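Local coordinates for ABC transporter periplasmic-binding protein YtfQ (Mycobacterium smegmatis, PDB 6HBM) that probably serves as the sugar-binding component of an ABC importer, and here holds arabinofuranose in the cleft between its two lobes, at residues A[32-37]-A[261-266]; A[122-127]-A[160-165]; A[152-157]-A[184-189]. All coordinates share one frame; numbering follows the deposited sequence.

Contact 1: residues A[32-37]-A[261-266]. With ZN (zinc ion), chain H; AHR (alpha-L-arabinofuranose), chain J.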
ATOM      1  N   ARG A  32      -0.526  -1.304   7.330  1.00 61.34           N
ATOM      2  CA  ARG A  32      -1.942  -1.358   7.766  1.00 61.66           C
ATOM      3  C   ARG A  32      -2.133  -0.920   9.228  1.00 67.52           C
ATOM      4  O   ARG A  32      -3.096  -0.208   9.563  1.00 68.86           O
ATOM      5  CB  ARG A  32      -2.506  -2.774   7.640  1.00 61.01           C
ATOM      6  CG  ARG A  32      -3.295  -3.020   6.405  1.00 64.14           C
ATOM      7  CD  ARG A  32      -4.695  -2.482   6.519  1.00 55.93           C
ATOM      8  NE  ARG A  32      -4.911  -1.283   5.716  1.00 58.29           N
ATOM      9  CZ  ARG A  32      -4.977  -1.248   4.387  1.00 68.91           C
ATOM     10  NH1 ARG A  32      -5.216  -0.101   3.758  1.00 33.34           N
ATOM     11  NH2 ARG A  32      -4.779  -2.349   3.671  1.00 67.90           N
ATOM     12  N   THR A  33      -1.255  -1.403  10.108  1.00 62.24           N
ATOM     13  CA  THR A  33      -1.351  -1.043  11.520  1.00 60.85           C
ATOM     14  C   THR A  33      -1.074   0.446  11.666  1.00 64.52           C
ATOM     15  O   THR A  33      -1.822   1.124  12.366  1.00 63.66           O
ATOM     16  CB  THR A  33      -0.480  -1.949  12.375  1.00 64.34           C
ATOM     17  OG1 THR A  33       0.920  -1.744  12.104  1.00 69.07           O
ATOM     18  CG2 THR A  33      -0.862  -3.433  12.227  1.00 56.16           C
ATOM     19  N   ALA A  34      -0.087   0.977  10.907  1.00 62.01           N
ATOM     20  CA  ALA A  34       0.228   2.409  10.914  1.00 62.71           C
ATOM     21  C   ALA A  34      -0.936   3.204  10.381  1.00 69.98           C
ATOM     22  O   ALA A  34      -1.272   4.251  10.947  1.00 71.53           O
ATOM     23  CB  ALA A  34       1.454   2.693  10.071  1.00 63.13           C
ATOM     24  N   ASN A  35      -1.560   2.709   9.299  1.00 66.76           N
ATOM     25  CA  ASN A  35      -2.725   3.363   8.712  1.00 67.34           C
ATOM     26  C   ASN A  35      -3.881   3.357   9.728  1.00 74.56           C
ATOM     27  O   ASN A  35      -4.433   4.421  10.015  1.00 74.38           O
ATOM     28  CB  ASN A  35      -3.111   2.701   7.388  1.00 63.13           C
ATOM     29  CG  ASN A  35      -4.195   3.405   6.617  1.00 74.98           C
ATOM     30  OD1 ASN A  35      -5.254   2.838   6.356  1.00 74.17           O
ATOM     31  ND2 ASN A  35      -3.962   4.647   6.220  1.00 62.34           N
ATOM     32  N   THR A  36      -4.162   2.207  10.355  1.00 72.47           N
ATOM     33  CA  THR A  36      -5.202   2.133  11.381  1.00 73.09           C
ATOM     34  C   THR A  36      -4.905   3.110  12.519  1.00 77.92           C
ATOM     35  O   THR A  36      -5.738   3.974  12.792  1.00 77.32           O
ATOM     36  CB  THR A  36      -5.351   0.700  11.883  1.00 83.89           C
ATOM     37  OG1 THR A  36      -5.939  -0.054  10.834  1.00 85.83           O
ATOM     38  CG2 THR A  36      -6.207   0.591  13.146  1.00 81.89           C
ATOM     39  N   GLU A  37      -3.708   3.006  13.137  1.00 75.04           N
ATOM     40  CA  GLU A  37      -3.306   3.895  14.241  1.00 74.61           C
ATOM     41  C   GLU A  37      -3.488   5.360  13.828  1.00 75.25           C
ATOM     42  O   GLU A  37      -4.137   6.117  14.555  1.00 74.45           O
ATOM     43  CB  GLU A  37      -1.846   3.643  14.687  1.00 76.42           C
ATOM     44  CG  GLU A  37      -1.606   3.882  16.172  1.00 94.69           C
ATOM     45  CD  GLU A  37      -1.790   5.306  16.670  1.00132.16           C
ATOM     46  OE1 GLU A  37      -1.217   6.232  16.051  1.00147.42           O
ATOM     47  OE2 GLU A  37      -2.501   5.495  17.683  1.00123.89           O
ATOM     48  N   CYS A 261       5.661   4.514   0.813  1.00 57.18           N
ATOM     49  CA  CYS A 261       4.221   4.647   0.646  1.00 59.06           C
ATOM     50  C   CYS A 261       3.745   5.228   1.972  1.00 64.14           C
ATOM     51  O   CYS A 261       3.974   4.615   3.013  1.00 64.79           O
ATOM     52  CB  CYS A 261       3.559   3.307   0.355  1.00 60.71           C
ATOM     53  SG  CYS A 261       1.754   3.396   0.220  1.00 65.61           S
ATOM     54  N   ASN A 262       3.091   6.390   1.953  1.00 61.12           N
ATOM     55  CA  ASN A 262       2.717   7.062   3.196  1.00 61.05           C
ATOM     56  C   ASN A 262       1.440   6.514   3.868  1.00 67.16           C
ATOM     57  O   ASN A 262       0.356   6.649   3.298  1.00 69.80           O
ATOM     58  CB  ASN A 262       2.611   8.543   2.963  1.00 56.73           C
ATOM     59  CG  ASN A 262       3.125   9.286   4.142  1.00 72.57           C
ATOM     60  OD1 ASN A 262       2.645   9.083   5.265  1.00 64.70           O
ATOM     61  ND2 ASN A 262       4.132  10.137   3.926  1.00 64.84           N
ATOM     62  N   PRO A 263       1.525   5.935   5.088  1.00 60.20           N
ATOM     63  CA  PRO A 263       0.314   5.406   5.744  1.00 59.07           C
ATOM     64  C   PRO A 263      -0.465   6.376   6.597  1.00 62.11           C
ATOM     65  O   PRO A 263      -1.540   6.011   7.060  1.00 60.50           O
ATOM     66  CB  PRO A 263       0.874   4.326   6.663  1.00 60.70           C
ATOM     67  CG  PRO A 263       2.223   4.800   7.013  1.00 64.90           C
ATOM     68  CD  PRO A 263       2.715   5.718   5.931  1.00 60.69           C
ATOM     69  N   LEU A 264       0.060   7.577   6.835  1.00 59.66           N
ATOM     70  CA  LEU A 264      -0.540   8.513   7.774  1.00 59.59           C
ATOM     71  C   LEU A 264      -1.658   9.402   7.163  1.00 63.57           C
ATOM     72  O   LEU A 264      -1.593  10.622   7.236  1.00 62.22           O
ATOM     73  CB  LEU A 264       0.587   9.354   8.410  1.00 59.40           C
ATOM     74  CG  LEU A 264       1.842   8.605   8.916  1.00 62.49           C
ATOM     75  CD1 LEU A 264       2.754   9.543   9.675  1.00 62.22           C
ATOM     76  CD2 LEU A 264       1.487   7.422   9.797  1.00 63.93           C
ATOM     77  N   LEU A 265      -2.720   8.771   6.639  1.00 61.11           N
ATOM     78  CA  LEU A 265      -3.841   9.465   5.986  1.00 60.86           C
ATOM     79  C   LEU A 265      -4.745  10.211   6.977  1.00 66.16           C
ATOM     80  O   LEU A 265      -5.259  11.276   6.630  1.00 66.42           O
ATOM     81  CB  LEU A 265      -4.679   8.485   5.133  1.00 60.83           C
ATOM     82  CG  LEU A 265      -4.157   8.160   3.737  1.00 65.05           C
ATOM     83  CD1 LEU A 265      -2.743   7.561   3.773  1.00 65.15           C
ATOM     84  CD2 LEU A 265      -5.088   7.222   3.053  1.00 67.65           C
ATOM     85  N   GLY A 266      -4.931   9.648   8.177  1.00 63.20           N
ATOM     86  CA  GLY A 266      -5.758  10.201   9.254  1.00 63.14           C
ATOM     87  C   GLY A 266      -5.978  11.706   9.276  1.00 68.71           C
ATOM     88  O   GLY A 266      -7.102  12.167   9.078  1.00 68.95           O
TER
HETATM   89 ZN    ZN H 406      -2.877   5.290  19.509  1.00134.87          ZN
HETATM   90  O5  AHR J 408      -3.326  -0.546   0.270  0.90 27.11           O
HETATM   91  C5  AHR J 408      -1.961  -0.283   0.535  0.90 21.69           C
HETATM   92  C4  AHR J 408      -1.295  -1.590   0.843  0.90 21.64           C
HETATM   93  O4  AHR J 408      -2.063  -2.295   1.858  0.90 22.75           O
HETATM   94  C3  AHR J 408       0.108  -1.508   1.424  0.90 21.93           C
HETATM   95  O3  AHR J 408       1.142  -1.275   0.480  0.90 20.81           O
HETATM   96  C2  AHR J 408       0.211  -2.881   2.069  0.90 22.90           C
HETATM   97  O2  AHR J 408       1.372  -3.012   2.882  0.90 21.83           O
HETATM   98  C1  AHR J 408      -1.154  -2.951   2.765  0.90 24.16           C
HETATM   99  O1  AHR J 408      -1.593  -4.294   3.090  0.90 23.74           O
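The carboxamide plane of Asn35 runs almost straight into Pro263: the carbonyl oxygen of the proline lies only 5° out of that plane, at the edge that carries ND2. There Asn35 ND2 donates to Pro263 O at 2.9 Å, nearly linearly (173°), though tilted from the proline carbonyl plane. At another edge of the amide, Asn35 OD1 sits in the guanidinium plane of Arg32 and accepts a weak hydrogen bond from Gln24. With chi1 at -173°, the side chain is turned away from its own backbone N and the amide reaches the loop; Asn35 CA adds a 3.3 Å CA-H...O contact to Pro263 O.

In the type I periplasmic binding protein fold, each lobe is a Rossmann-like alpha/beta unit and connecting segments pass between them. Here residues 261-266, leaving strand 257-260 of the second lobe, begin one such crossover, and helix 30-46 of the first lobe packs on it. Ala34 CB meets Pro263 CG at 3.8 Å, an apolar contact, while the Leu265 CD1 methyl lies beside the amide nitrogen, 4.0 Å from Asn35 ND2. An inverse gamma turn centred on Leu264 starts at Pro263, whose O also takes a weak bond from Leu265 N.

At the sugar end of the helix, Arg32 NH2 comes within 3.3 Å of arabinofuranose O4, while salt bridges to Asp105 and Glu28 hold its guanidinium. Two residues beyond Asn35, Glu37 OE2 binds a zinc ion at 1.9 Å.

Contact 2: residues A[122-127]-A[160-165]. With AHR (alpha-L-arabinofuranose), chain J.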
ATOM      1  N   ALA A 122      -2.232   6.831  -2.757  1.00 65.63           N
ATOM      2  CA  ALA A 122      -0.912   7.009  -3.358  1.00 67.93           C
ATOM      3  C   ALA A 122      -0.913   6.570  -4.814  1.00 74.71           C
ATOM      4  O   ALA A 122      -1.888   5.930  -5.231  1.00 75.23           O
ATOM      5  CB  ALA A 122       0.090   6.181  -2.572  1.00 68.93           C
ATOM      6  N   ASP A 123       0.163   6.906  -5.598  1.00 70.88           N
ATOM      7  CA  ASP A 123       0.264   6.458  -7.008  1.00 69.90           C
ATOM      8  C   ASP A 123       1.069   5.156  -7.105  1.00 71.36           C
ATOM      9  O   ASP A 123       2.285   5.161  -7.364  1.00 71.19           O
ATOM     10  CB  ASP A 123       0.840   7.522  -7.961  1.00 71.32           C
ATOM     11  CG  ASP A 123       0.757   7.096  -9.428  1.00 80.88           C
ATOM     12  OD1 ASP A 123      -0.269   6.476  -9.816  1.00 81.08           O
ATOM     13  OD2 ASP A 123       1.716   7.364 -10.180  1.00 86.89           O
ATOM     14  N   PHE A 124       0.350   4.045  -6.956  1.00 65.30           N
ATOM     15  CA  PHE A 124       0.927   2.713  -6.963  1.00 65.32           C
ATOM     16  C   PHE A 124       1.688   2.399  -8.246  1.00 67.43           C
ATOM     17  O   PHE A 124       2.724   1.739  -8.185  1.00 67.45           O
ATOM     18  CB  PHE A 124      -0.171   1.683  -6.714  1.00 67.88           C
ATOM     19  CG  PHE A 124      -0.970   1.934  -5.464  1.00 70.19           C
ATOM     20  CD1 PHE A 124      -0.338   2.154  -4.248  1.00 74.49           C
ATOM     21  CD2 PHE A 124      -2.351   2.015  -5.511  1.00 73.24           C
ATOM     22  CE1 PHE A 124      -1.076   2.425  -3.093  1.00 75.81           C
ATOM     23  CE2 PHE A 124      -3.090   2.259  -4.354  1.00 76.81           C
ATOM     24  CZ  PHE A 124      -2.449   2.466  -3.149  1.00 74.99           C
ATOM     25  N   ILE A 125       1.219   2.916  -9.399  1.00 61.24           N
ATOM     26  CA  ILE A 125       1.900   2.696 -10.679  1.00 58.97           C
ATOM     27  C   ILE A 125       3.332   3.283 -10.583  1.00 61.48           C
ATOM     28  O   ILE A 125       4.288   2.537 -10.786  1.00 59.89           O
ATOM     29  CB  ILE A 125       1.085   3.253 -11.890  1.00 60.78           C
ATOM     30  CG1 ILE A 125      -0.284   2.560 -12.035  1.00 60.07           C
ATOM     31  CG2 ILE A 125       1.873   3.103 -13.187  1.00 61.30           C
ATOM     32  CD1 ILE A 125      -1.475   3.409 -11.671  1.00 68.13           C
ATOM     33  N   GLU A 126       3.486   4.575 -10.193  1.00 58.05           N
ATOM     34  CA  GLU A 126       4.825   5.145 -10.062  1.00 58.04           C
ATOM     35  C   GLU A 126       5.628   4.444  -8.979  1.00 66.82           C
ATOM     36  O   GLU A 126       6.827   4.271  -9.176  1.00 66.02           O
ATOM     37  CB  GLU A 126       4.845   6.662  -9.859  1.00 58.89           C
ATOM     38  CG  GLU A 126       5.430   7.424 -11.045  1.00 66.56           C
ATOM     39  CD  GLU A 126       6.923   7.689 -11.001  1.00 71.23           C
ATOM     40  OE1 GLU A 126       7.667   7.092 -11.807  1.00 49.05           O
ATOM     41  OE2 GLU A 126       7.346   8.545 -10.195  1.00 63.74           O
ATOM     42  N   GLU A 127       4.992   3.974  -7.873  1.00 66.97           N
ATOM     43  CA  GLU A 127       5.739   3.232  -6.842  1.00 68.32           C
ATOM     44  C   GLU A 127       6.415   1.993  -7.480  1.00 77.53           C
ATOM     45  O   GLU A 127       7.626   1.794  -7.298  1.00 78.93           O
ATOM     46  CB  GLU A 127       4.840   2.838  -5.664  1.00 69.31           C
ATOM     47  CG  GLU A 127       4.477   4.031  -4.800  1.00 77.78           C
ATOM     48  CD  GLU A 127       3.492   3.758  -3.680  1.00 97.12           C
ATOM     49  OE1 GLU A 127       3.018   2.604  -3.569  1.00 84.07           O
ATOM     50  OE2 GLU A 127       3.199   4.703  -2.910  1.00 89.79           O
ATOM     51  N   ALA A 160      -1.861  -4.074  -5.746  1.00 62.75           N
ATOM     52  CA  ALA A 160      -1.274  -5.257  -6.371  1.00 63.52           C
ATOM     53  C   ALA A 160      -1.326  -5.218  -7.907  1.00 70.11           C
ATOM     54  O   ALA A 160      -0.323  -5.547  -8.554  1.00 71.30           O
ATOM     55  CB  ALA A 160      -1.967  -6.513  -5.873  1.00 64.47           C
ATOM     56  N   ILE A 161      -2.492  -4.799  -8.489  1.00 65.20           N
ATOM     57  CA  ILE A 161      -2.690  -4.702  -9.946  1.00 62.77           C
ATOM     58  C   ILE A 161      -1.785  -3.589 -10.479  1.00 66.26           C
ATOM     59  O   ILE A 161      -0.945  -3.851 -11.333  1.00 66.20           O
ATOM     60  CB  ILE A 161      -4.178  -4.452 -10.302  1.00 64.76           C
ATOM     61  N   ASP A 162      -1.917  -2.371  -9.917  1.00 62.55           N
ATOM     62  CA  ASP A 162      -1.147  -1.177 -10.311  1.00 62.27           C
ATOM     63  C   ASP A 162       0.383  -1.301 -10.109  1.00 63.04           C
ATOM     64  O   ASP A 162       1.132  -0.825 -10.957  1.00 61.29           O
ATOM     65  CB  ASP A 162      -1.692   0.097  -9.600  1.00 65.18           C
ATOM     66  CG  ASP A 162      -2.956   0.750 -10.205  1.00 76.78           C
ATOM     67  OD1 ASP A 162      -3.472   0.230 -11.218  1.00 76.48           O
ATOM     68  OD2 ASP A 162      -3.418   1.795  -9.659  1.00 83.20           O
ATOM     69  N   ARG A 163       0.851  -1.930  -9.025  1.00 60.09           N
ATOM     70  CA  ARG A 163       2.303  -2.072  -8.802  1.00 60.08           C
ATOM     71  C   ARG A 163       2.957  -2.989  -9.810  1.00 65.34           C
ATOM     72  O   ARG A 163       4.045  -2.689 -10.297  1.00 65.34           O
ATOM     73  CB  ARG A 163       2.618  -2.546  -7.378  1.00 58.83           C
ATOM     74  CG  ARG A 163       2.475  -1.409  -6.390  1.00 70.77           C
ATOM     75  CD  ARG A 163       2.365  -1.813  -4.935  1.00 78.18           C
ATOM     76  NE  ARG A 163       2.296  -0.626  -4.080  1.00 81.78           N
ATOM     77  CZ  ARG A 163       2.159  -0.647  -2.759  1.00 87.56           C
ATOM     78  NH1 ARG A 163       2.078  -1.803  -2.108  1.00 66.05           N
ATOM     79  NH2 ARG A 163       2.097   0.490  -2.074  1.00 67.00           N
ATOM     80  N   LYS A 164       2.295  -4.114 -10.100  1.00 63.01           N
ATOM     81  CA  LYS A 164       2.735  -5.123 -11.076  1.00 63.52           C
ATOM     82  C   LYS A 164       2.947  -4.434 -12.443  1.00 68.89           C
ATOM     83  O   LYS A 164       4.028  -4.557 -13.035  1.00 68.99           O
ATOM     84  CB  LYS A 164       1.650  -6.231 -11.170  1.00 65.95           C
ATOM     85  CG  LYS A 164       1.955  -7.405 -12.076  1.00 83.56           C
ATOM     86  CD  LYS A 164       0.783  -8.383 -12.108  1.00 93.43           C
ATOM     87  CE  LYS A 164       1.180  -9.721 -12.697  1.00100.55           C
ATOM     88  NZ  LYS A 164       0.069 -10.705 -12.615  1.00103.10           N
ATOM     89  N   THR A 165       1.910  -3.670 -12.892  1.00 65.44           N
ATOM     90  CA  THR A 165       1.853  -2.893 -14.146  1.00 65.20           C
ATOM     91  C   THR A 165       2.996  -1.873 -14.243  1.00 69.36           C
ATOM     92  O   THR A 165       3.634  -1.752 -15.294  1.00 68.96           O
ATOM     93  CB  THR A 165       0.498  -2.133 -14.228  1.00 70.31           C
ATOM     94  OG1 THR A 165      -0.572  -3.020 -13.913  1.00 72.63           O
ATOM     95  CG2 THR A 165       0.245  -1.510 -15.586  1.00 65.78           C
TER
HETATM   96  O5  AHR J 408      -3.326  -0.546   0.270  0.90 27.11           O
HETATM   97  C5  AHR J 408      -1.961  -0.283   0.535  0.90 21.69           C
HETATM   98  C4  AHR J 408      -1.295  -1.590   0.843  0.90 21.64           C
HETATM   99  O4  AHR J 408      -2.063  -2.295   1.858  0.90 22.75           O
HETATM  100  C3  AHR J 408       0.108  -1.508   1.424  0.90 21.93           C
HETATM  101  O3  AHR J 408       1.142  -1.275   0.480  0.90 20.81           O
HETATM  102  C2  AHR J 408       0.211  -2.881   2.069  0.90 22.90           C
HETATM  103  O2  AHR J 408       1.372  -3.012   2.882  0.90 21.83           O
HETATM  104  C1  AHR J 408      -1.154  -2.951   2.765  0.90 24.16           C
HETATM  105  O1  AHR J 408      -1.593  -4.294   3.090  0.90 23.74           O
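Arg163 and Glu127 form the salt bridge of this contact, with Arg163 NH2 at 2.7 Å from Glu127 OE1, an oxygen met nearly along its C-O axis. Arg163 NE lies 3.3 Å from the same Glu127 OE1, so one carboxylate oxygen accepts from two nitrogens of the arginine, the NE bond being weak; the carboxylate and guanidinium planes are turned 35° apart. The arginine chain is extended from CG to NE, long enough to carry the guanidinium past the glutamate to the ligand. There its NH1 donates to arabinofuranose O3 at 2.8 Å, and NH2 adds a second, weak bond to O3. By gripping this arginine through OE1, Glu127 acts as a second-shell residue of the sugar site.

After strand 118-121 the chain crosses between the lobes and starts helix 124-138, which meets helix 158-171 of the second lobe. Asp123 is the N-cap of the former and accepts a weak capping bond from Glu126 N.

Van der Waals packing lies beside the polar bonds. Phe124 CB rests 3.6 Å from Asp162 CB, and the ring stands at 89° to the guanidinium plane, its CD1 3.7 Å from Arg163 NH2. Ile125 CG1 and CD1 cross the Asp162 carboxylate at a slant, and OD1 of that carboxylate forms a salt bridge with Arg84.

Contact 3: residues A[152-157]-A[184-189]. With AHR (alpha-L-arabinofuranose), chain J.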
ATOM      1  N   GLU A 152       3.828 -10.903  -5.471  1.00 71.06           N
ATOM      2  CA  GLU A 152       2.632 -10.086  -5.726  1.00 71.22           C
ATOM      3  C   GLU A 152       1.783  -9.877  -4.475  1.00 76.21           C
ATOM      4  O   GLU A 152       1.808 -10.697  -3.569  1.00 75.97           O
ATOM      5  CB  GLU A 152       1.742 -10.711  -6.825  1.00 72.79           C
ATOM      6  CG  GLU A 152       2.301 -10.719  -8.241  1.00 84.72           C
ATOM      7  CD  GLU A 152       1.360 -11.388  -9.233  1.00103.51           C
ATOM      8  OE1 GLU A 152       1.772 -12.387  -9.867  1.00 70.15           O
ATOM      9  OE2 GLU A 152       0.203 -10.924  -9.364  1.00105.33           O
ATOM     10  N   GLY A 153       0.984  -8.815  -4.471  1.00 74.14           N
ATOM     11  CA  GLY A 153       0.078  -8.504  -3.373  1.00 74.44           C
ATOM     12  C   GLY A 153      -1.190  -9.327  -3.430  1.00 79.24           C
ATOM     13  O   GLY A 153      -1.314 -10.205  -4.280  1.00 78.08           O
ATOM     14  N   THR A 154      -2.149  -9.038  -2.540  1.00 78.91           N
ATOM     15  CA  THR A 154      -3.438  -9.739  -2.514  1.00 80.75           C
ATOM     16  C   THR A 154      -4.126  -9.621  -3.903  1.00 86.17           C
ATOM     17  O   THR A 154      -4.180  -8.535  -4.483  1.00 86.55           O
ATOM     18  CB  THR A 154      -4.335  -9.210  -1.349  1.00 96.88           C
ATOM     19  OG1 THR A 154      -3.749  -9.545  -0.083  1.00 97.91           O
ATOM     20  CG2 THR A 154      -5.760  -9.763  -1.396  1.00 98.72           C
ATOM     21  N   THR A 155      -4.600 -10.758  -4.444  1.00 81.57           N
ATOM     22  CA  THR A 155      -5.252 -10.820  -5.754  1.00 79.99           C
ATOM     23  C   THR A 155      -6.570 -10.044  -5.712  1.00 79.67           C
ATOM     24  O   THR A 155      -7.463 -10.417  -4.956  1.00 77.93           O
ATOM     25  CB  THR A 155      -5.458 -12.303  -6.142  1.00 89.25           C
ATOM     26  OG1 THR A 155      -4.188 -12.960  -6.143  1.00 89.65           O
ATOM     27  CG2 THR A 155      -6.129 -12.476  -7.497  1.00 89.21           C
ATOM     28  N   GLY A 156      -6.661  -8.970  -6.495  1.00 75.59           N
ATOM     29  CA  GLY A 156      -7.861  -8.136  -6.573  1.00 75.82           C
ATOM     30  C   GLY A 156      -7.712  -6.705  -6.071  1.00 79.65           C
ATOM     31  O   GLY A 156      -8.432  -5.817  -6.532  1.00 79.59           O
ATOM     32  N   ALA A 157      -6.805  -6.467  -5.104  1.00 74.92           N
ATOM     33  CA  ALA A 157      -6.560  -5.135  -4.526  1.00 73.53           C
ATOM     34  C   ALA A 157      -5.896  -4.195  -5.542  1.00 75.63           C
ATOM     35  O   ALA A 157      -5.015  -4.651  -6.288  1.00 75.87           O
ATOM     36  CB  ALA A 157      -5.659  -5.273  -3.304  1.00 74.14           C
ATOM     37  N   THR A 184       1.321 -14.450  -5.965  1.00 73.31           N
ATOM     38  CA  THR A 184       0.676 -13.767  -4.840  1.00 72.96           C
ATOM     39  C   THR A 184       1.102 -14.323  -3.469  1.00 78.99           C
ATOM     40  O   THR A 184       1.200 -15.545  -3.280  1.00 78.38           O
ATOM     41  CB  THR A 184      -0.870 -13.742  -5.001  1.00 74.70           C
ATOM     42  OG1 THR A 184      -1.425 -12.857  -4.028  1.00 71.68           O
ATOM     43  CG2 THR A 184      -1.521 -15.121  -4.849  1.00 73.09           C
ATOM     44  N   GLY A 185       1.354 -13.385  -2.547  1.00 76.43           N
ATOM     45  CA  GLY A 185       1.714 -13.631  -1.156  1.00 75.88           C
ATOM     46  C   GLY A 185       0.823 -12.890  -0.174  1.00 78.64           C
ATOM     47  O   GLY A 185       1.202 -12.735   0.982  1.00 79.26           O
ATOM     48  N   ASP A 186      -0.348 -12.395  -0.624  1.00 73.68           N
ATOM     49  CA  ASP A 186      -1.367 -11.733   0.192  1.00 73.61           C
ATOM     50  C   ASP A 186      -0.897 -10.545   1.129  1.00 74.33           C
ATOM     51  O   ASP A 186      -1.649 -10.176   2.048  1.00 73.77           O
ATOM     52  CB  ASP A 186      -2.103 -12.803   1.031  1.00 76.19           C
ATOM     53  CG  ASP A 186      -3.613 -12.650   1.012  1.00 94.09           C
ATOM     54  OD1 ASP A 186      -4.132 -11.722   1.694  1.00 93.95           O
ATOM     55  OD2 ASP A 186      -4.278 -13.447   0.312  1.00104.30           O
ATOM     56  N   PHE A 187       0.263  -9.900   0.837  1.00 67.10           N
ATOM     57  CA  PHE A 187       0.824  -8.797   1.641  1.00 65.14           C
ATOM     58  C   PHE A 187       1.102  -9.204   3.090  1.00 70.70           C
ATOM     59  O   PHE A 187       0.831  -8.429   3.997  1.00 71.39           O
ATOM     60  CB  PHE A 187      -0.054  -7.524   1.616  1.00 65.87           C
ATOM     61  CG  PHE A 187      -0.173  -6.726   0.341  1.00 65.86           C
ATOM     62  CD1 PHE A 187       0.933  -6.508  -0.467  1.00 67.25           C
ATOM     63  CD2 PHE A 187      -1.337  -6.027   0.055  1.00 65.99           C
ATOM     64  CE1 PHE A 187       0.847  -5.691  -1.584  1.00 67.33           C
ATOM     65  CE2 PHE A 187      -1.426  -5.218  -1.069  1.00 68.02           C
ATOM     66  CZ  PHE A 187      -0.332  -5.052  -1.879  1.00 66.19           C
ATOM     67  N   THR A 188       1.648 -10.400   3.320  1.00 67.78           N
ATOM     68  CA  THR A 188       1.954 -10.857   4.675  1.00 67.90           C
ATOM     69  C   THR A 188       3.362 -11.378   4.732  1.00 72.50           C
ATOM     70  O   THR A 188       3.971 -11.639   3.704  1.00 71.25           O
ATOM     71  CB  THR A 188       0.967 -11.935   5.129  1.00 77.61           C
ATOM     72  OG1 THR A 188       0.925 -12.975   4.162  1.00 79.31           O
ATOM     73  CG2 THR A 188      -0.418 -11.392   5.357  1.00 76.27           C
ATOM     74  N   ARG A 189       3.879 -11.545   5.940  1.00 70.49           N
ATOM     75  CA  ARG A 189       5.220 -12.080   6.142  1.00 70.50           C
ATOM     76  C   ARG A 189       5.124 -13.594   5.913  1.00 73.74           C
ATOM     77  O   ARG A 189       6.023 -14.172   5.297  1.00 73.13           O
ATOM     78  CB  ARG A 189       5.748 -11.749   7.561  1.00 72.42           C
ATOM     79  CG  ARG A 189       6.823 -10.652   7.652  1.00 86.56           C
ATOM     80  CD  ARG A 189       7.487 -10.699   9.029  1.00104.38           C
ATOM     81  NE  ARG A 189       8.193  -9.473   9.418  1.00118.27           N
ATOM     82  CZ  ARG A 189       7.617  -8.344   9.835  1.00131.14           C
ATOM     83  NH1 ARG A 189       6.289  -8.239   9.880  1.00120.91           N
ATOM     84  NH2 ARG A 189       8.362  -7.302  10.186  1.00111.81           N
TER
HETATM   85  O5  AHR J 408      -3.326  -0.546   0.270  0.90 27.11           O
HETATM   86  C5  AHR J 408      -1.961  -0.283   0.535  0.90 21.69           C
HETATM   87  C4  AHR J 408      -1.295  -1.590   0.843  0.90 21.64           C
HETATM   88  O4  AHR J 408      -2.063  -2.295   1.858  0.90 22.75           O
HETATM   89  C3  AHR J 408       0.108  -1.508   1.424  0.90 21.93           C
HETATM   90  O3  AHR J 408       1.142  -1.275   0.480  0.90 20.81           O
HETATM   91  C2  AHR J 408       0.211  -2.881   2.069  0.90 22.90           C
HETATM   92  O2  AHR J 408       1.372  -3.012   2.882  0.90 21.83           O
HETATM   93  C1  AHR J 408      -1.154  -2.951   2.765  0.90 24.16           C
HETATM   94  O1  AHR J 408      -1.593  -4.294   3.090  0.90 23.74           O
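One wall of the sugar cleft is built where two loops at the carboxyl ends of neighbouring parallel strands meet, and Phe187 faces the ligand from these loops. Its ring is sandwiched: on one face lie Gly153 CA and Thr154 N, on the opposite face C2 of the arabinofuranose. The glycine contact is a CH-pi interaction, with Gly153 CA 3.7 Å from the ring centroid and 24° off its normal, and lacking a side chain, Gly153 lets the backbone lie close against the ring. CG of Phe187 is anti to its carbonyl carbon (chi1 -69°), a rotation that brings the ring between loop and ligand; CD2 comes within 3.5 Å of arabinofuranose O1. An aromatic ring packed against a sugar is a familiar element of carbohydrate-binding sites.

Strands 146-152 and 177-184 are adjacent in the sheet of their lobe, and their last residues, Glu152 and Thr184, form a parallel bridge. Gly185 N continues the pairing with a 2.9 Å bond to Glu152 O.

Beyond the strands, side chains take over. Thr184 OG1 donates to Gly153 O at 2.7 Å, approaching from above the carbonyl plane, a position reached because OG1 lies opposite the backbone N (chi1 -169°). Nearer the cleft, Thr154 OG1 gives a weak bond to Asp186 OD1, 2.8 Å away. The first loop then makes a type II turn from Thr154 to Ala157, with Gly156 at a positive phi, and Ala157 is the N-cap of helix 158-171. The second ends at Thr188, whose OG1 accepts from Gly191 N as it caps helix 189-202.

All three contacts border the same arabinofuranose, yet they differ in depth and chemistry. Contacts 1 and 2 are buried, whereas contact 3 is partly buried, with Thr155 and Asp186 exposed. Contact 1 joins a helix to a loop through one side-chain amide and proline packing; contact 2 joins two helices through an ion pair; contact 3 joins loops mainly by backbone carbonyls, hydroxyls and a ring face. The first loop of contact 3 leads into helix 158-171, which carries one side of contact 2, and Ala160 CB packs on Gly153 where the two meet. Both lie nested within the long loop that contact 1 closes, and Cys261 of contact 1 packs against Glu127 and Arg163 of contact 2.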